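Local coordinates for glutamate--cysteine ligase GshA (Methylobacillus flagellatus KT, PDB 3K1T) that probably acts as a ligase of the glutamate–cysteine ligase family, joining glutamate to cysteine to make gamma-glutamylcysteine, at the interface of chains A and B. Sequence-based numbering; all coordinates share one arbitrary frame. Chains: chain A/B, Glutamate--cysteine ligase GshA.

Contact 1: the interface of chains A and B. Residues chain A 26, 30, 34, 352; chain B 85, 124-126.
A:Arg34 reaches across to the backbone of chain B and grips the carbonyl oxygen of B:Ala125 end-on with both terminal nitrogens. The shorter and straighter hydrogen bond runs from NH1 of A:Arg34 to O of B:Ala125, at 2.9 Å, and points almost straight down the carbonyl, with a C=O...N angle of 177°. NH2 of A:Arg34 gives a longer, more bent one to the same O of B:Ala125, at 3.3 Å. The oxygen lies in the guanidinium plane, at its edge. A bend at chi3 (-78°) turns the guanidinium there, one face lying over the backbone carbonyl of A:Glu30. Because B:Ala125 directly follows a helix, the guanidinium would probably also offset the negative end of that helix.

Close packing continues beside this grip. B:Gly126, with no side chain of its own, brings its CA to 3.7 Å from CB of A:Glu30. Further along, the methyl CE of A:Met26, a selenomethionine in this crystal, sits 3.2 Å from the carbonyl O of B:Gln124. B:Met85, also selenomethionine, extends beyond CG and crosses both A:Glu30 and A:Arg34 at about a right angle, its CE 3.5 Å from the carboxylate OE1 of A:Glu30. That is a methyl against an oxygen and lends little direction.

The contact is looser toward A:Phe352, which runs antiparallel past B:Met85 and touches it with one ring corner, CE1 lying 3.9 Å from CB of B:Met85.

In the fold, helix 26-40 of chain A, with A:Phe352 at the start of strand 352-361, faces helix 77-91 of chain B and the turn that leaves helix 109-124.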
# COMPACT_ATOMS: atom_id res chain seq x y z
N MSE A 26 -13.87 -11.12 10.44
CA MSE A 26 -12.85 -10.41 9.66
C MSE A 26 -12.93 -8.87 9.81
O MSE A 26 -11.95 -8.23 10.18
CB MSE A 26 -12.80 -10.93 8.22
CG MSE A 26 -11.63 -10.40 7.41
SE MSE A 26 -12.08 -8.69 6.56
CE MSE A 26 -10.39 -8.46 5.59
N GLU A 30 -10.09 -6.43 11.74
CA GLU A 30 -9.41 -5.32 11.08
C GLU A 30 -9.70 -3.96 11.78
O GLU A 30 -8.80 -3.12 11.95
CB GLU A 30 -9.76 -5.28 9.60
CG GLU A 30 -9.31 -6.54 8.86
CD GLU A 30 -7.80 -6.78 8.88
OE1 GLU A 30 -7.01 -5.84 9.15
OE2 GLU A 30 -7.40 -7.93 8.62
N ARG A 34 -6.89 -1.54 13.61
CA ARG A 34 -6.83 -0.09 13.41
C ARG A 34 -6.88 0.69 14.73
O ARG A 34 -6.11 1.65 14.88
CB ARG A 34 -7.91 0.42 12.45
CG ARG A 34 -7.51 0.18 10.99
CD ARG A 34 -8.51 0.85 10.05
NE ARG A 34 -9.75 0.14 9.87
CZ ARG A 34 -9.94 -0.76 8.90
NH1 ARG A 34 -8.97 -1.07 8.04
NH2 ARG A 34 -11.10 -1.34 8.81
N PHE A 352 1.49 -3.04 7.73
CA PHE A 352 0.97 -3.77 6.57
C PHE A 352 1.82 -4.99 6.27
O PHE A 352 3.07 -4.91 6.24
CB PHE A 352 0.90 -2.86 5.35
CG PHE A 352 -0.08 -1.75 5.51
CD1 PHE A 352 -1.45 -2.04 5.62
CD2 PHE A 352 0.33 -0.47 5.62
CE1 PHE A 352 -2.37 -1.01 5.78
CE2 PHE A 352 -0.60 0.57 5.83
CZ PHE A 352 -1.94 0.28 5.92
N MSE B 85 -7.13 0.69 2.73
CA MSE B 85 -6.92 0.75 4.19
C MSE B 85 -6.30 2.05 4.68
O MSE B 85 -6.73 2.61 5.69
CB MSE B 85 -6.08 -0.43 4.70
CG MSE B 85 -6.85 -1.69 4.69
SE MSE B 85 -5.68 -3.19 5.21
CE MSE B 85 -7.11 -4.33 5.99
N GLN B 124 -12.53 -6.21 1.82
CA GLN B 124 -11.14 -6.69 2.07
C GLN B 124 -10.33 -5.70 2.91
O GLN B 124 -9.43 -6.10 3.64
CB GLN B 124 -10.41 -7.01 0.78
CG GLN B 124 -11.05 -8.14 -0.09
CD GLN B 124 -10.71 -9.53 0.36
OE1 GLN B 124 -11.22 -10.02 1.36
NE2 GLN B 124 -9.82 -10.16 -0.37
N ALA B 125 -10.70 -4.42 2.87
CA ALA B 125 -10.11 -3.41 3.74
C ALA B 125 -10.65 -3.47 5.15
O ALA B 125 -10.19 -2.73 6.01
CB ALA B 125 -10.26 -1.96 3.11
N GLY B 126 -11.58 -4.37 5.40
CA GLY B 126 -12.08 -4.62 6.74
C GLY B 126 -13.33 -3.85 7.15
O GLY B 126 -13.59 -3.69 8.33

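Contact 2: the interface of chains A and B. Residues chain A 26, 387-389; chain B 81, 123-124.
B:Gln124 meets A:Pro389 tip to tip, its side-chain amide set against backbone atoms of chain A, and this polar encounter needs caution. As modelled, the amide oxygen OE1 of B:Gln124 lies 3.1 Å from the carbonyl O of A:Pro389, and two such oxygens can only accept. The amide may well be turned the other way round, which would place its nitrogen where it could donate to that carbonyl; the present assignment is doubtful. A bend at chi2 (-82°) directs the amide toward A:Pro389. An alanine in place of B:Gln124 would probably leave the carbonyl of A:Pro389 without its side-chain neighbour and open a gap beside A:Thr388.

Water supplies a second polar link. Water 1 lies 2.7 Å from the backbone O of A:Ser387 and 2.7 Å from the backbone O of B:Gln124, bridging two carbonyls that could not bond directly.

The apolar part is a methyl contact. With chi1 of A:Thr388 at 56°, measured to OG1, CG2 lies beside the backbone N, anti to the carbonyl carbon. There it meets CD1 of B:Ile81 at 3.8 Å, the two side chains crossing at about a right angle.

A separate van der Waals contact sets the selenium SE of A:Met26 3.6 Å from the backbone O of B:Arg123.

Together these contacts fit the 387-389 segment of chain A against helices 77-91 and 109-124 of chain B, and so help hold the two copies together in what may be a dimer.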
# COMPACT_ATOMS: atom_id res chain seq x y z
N MSE A 26 -13.87 -11.12 10.44
CA MSE A 26 -12.85 -10.41 9.66
C MSE A 26 -12.93 -8.87 9.81
O MSE A 26 -11.95 -8.23 10.18
CB MSE A 26 -12.80 -10.93 8.22
CG MSE A 26 -11.63 -10.40 7.41
SE MSE A 26 -12.08 -8.69 6.56
CE MSE A 26 -10.39 -8.46 5.59
N SER A 387 -3.47 -10.76 2.53
CA SER A 387 -4.50 -9.75 2.79
C SER A 387 -5.78 -9.97 1.97
O SER A 387 -6.60 -9.05 1.83
CB SER A 387 -3.90 -8.35 2.50
OG SER A 387 -3.45 -8.26 1.13
N THR A 388 -5.97 -11.18 1.46
CA THR A 388 -7.09 -11.49 0.55
C THR A 388 -7.86 -12.72 1.03
O THR A 388 -7.98 -13.72 0.32
CB THR A 388 -6.58 -11.69 -0.90
OG1 THR A 388 -5.56 -12.71 -0.90
CG2 THR A 388 -6.05 -10.38 -1.46
N PRO A 389 -8.38 -12.69 2.26
CA PRO A 389 -9.18 -13.85 2.71
C PRO A 389 -10.46 -14.06 1.89
O PRO A 389 -11.01 -13.12 1.31
CB PRO A 389 -9.58 -13.46 4.15
CG PRO A 389 -9.57 -11.93 4.12
CD PRO A 389 -8.42 -11.57 3.24
N ILE B 81 -6.19 -2.90 -1.99
CA ILE B 81 -6.67 -3.14 -0.64
C ILE B 81 -5.86 -2.34 0.38
O ILE B 81 -6.42 -1.68 1.30
CB ILE B 81 -6.71 -4.66 -0.28
CG1 ILE B 81 -7.71 -5.37 -1.20
CG2 ILE B 81 -6.96 -4.89 1.26
CD1 ILE B 81 -7.58 -6.92 -1.25
N ARG B 123 -14.58 -4.32 1.50
CA ARG B 123 -14.73 -5.42 2.45
C ARG B 123 -13.37 -6.01 2.82
O ARG B 123 -13.12 -6.35 4.00
CB ARG B 123 -15.65 -6.52 1.89
CG ARG B 123 -17.14 -6.06 1.90
CD ARG B 123 -18.08 -7.12 1.37
NE ARG B 123 -19.45 -6.60 1.44
CZ ARG B 123 -20.45 -6.91 0.62
NH1 ARG B 123 -20.27 -7.76 -0.38
NH2 ARG B 123 -21.66 -6.35 0.82
N GLN B 124 -12.53 -6.21 1.82
CA GLN B 124 -11.14 -6.69 2.07
C GLN B 124 -10.33 -5.70 2.91
O GLN B 124 -9.43 -6.10 3.64
CB GLN B 124 -10.41 -7.01 0.78
CG GLN B 124 -11.05 -8.14 -0.09
CD GLN B 124 -10.71 -9.53 0.36
OE1 GLN B 124 -11.22 -10.02 1.36
NE2 GLN B 124 -9.82 -10.16 -0.37
O HOH W 1 -7.25 -7.68 4.10

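Contacts 1 and 2 are neighbours in one patch, the centres of their C-alpha atoms about 6 Å apart. A:Met26 and B:Gln124 belong to both, as do helix 26-40 of chain A and helices 77-91 and 109-124 of chain B. Contact 1 engages the turn that follows helix 109-124, whereas contact 2 draws in the 387-389 segment of chain A, so the end of that helix is held from two sides. The interface is two-fold symmetric, and each contact recurs with the chains exchanged. This pairing suits a dimer, although the structure alone does not show that the protein dimerises in solution.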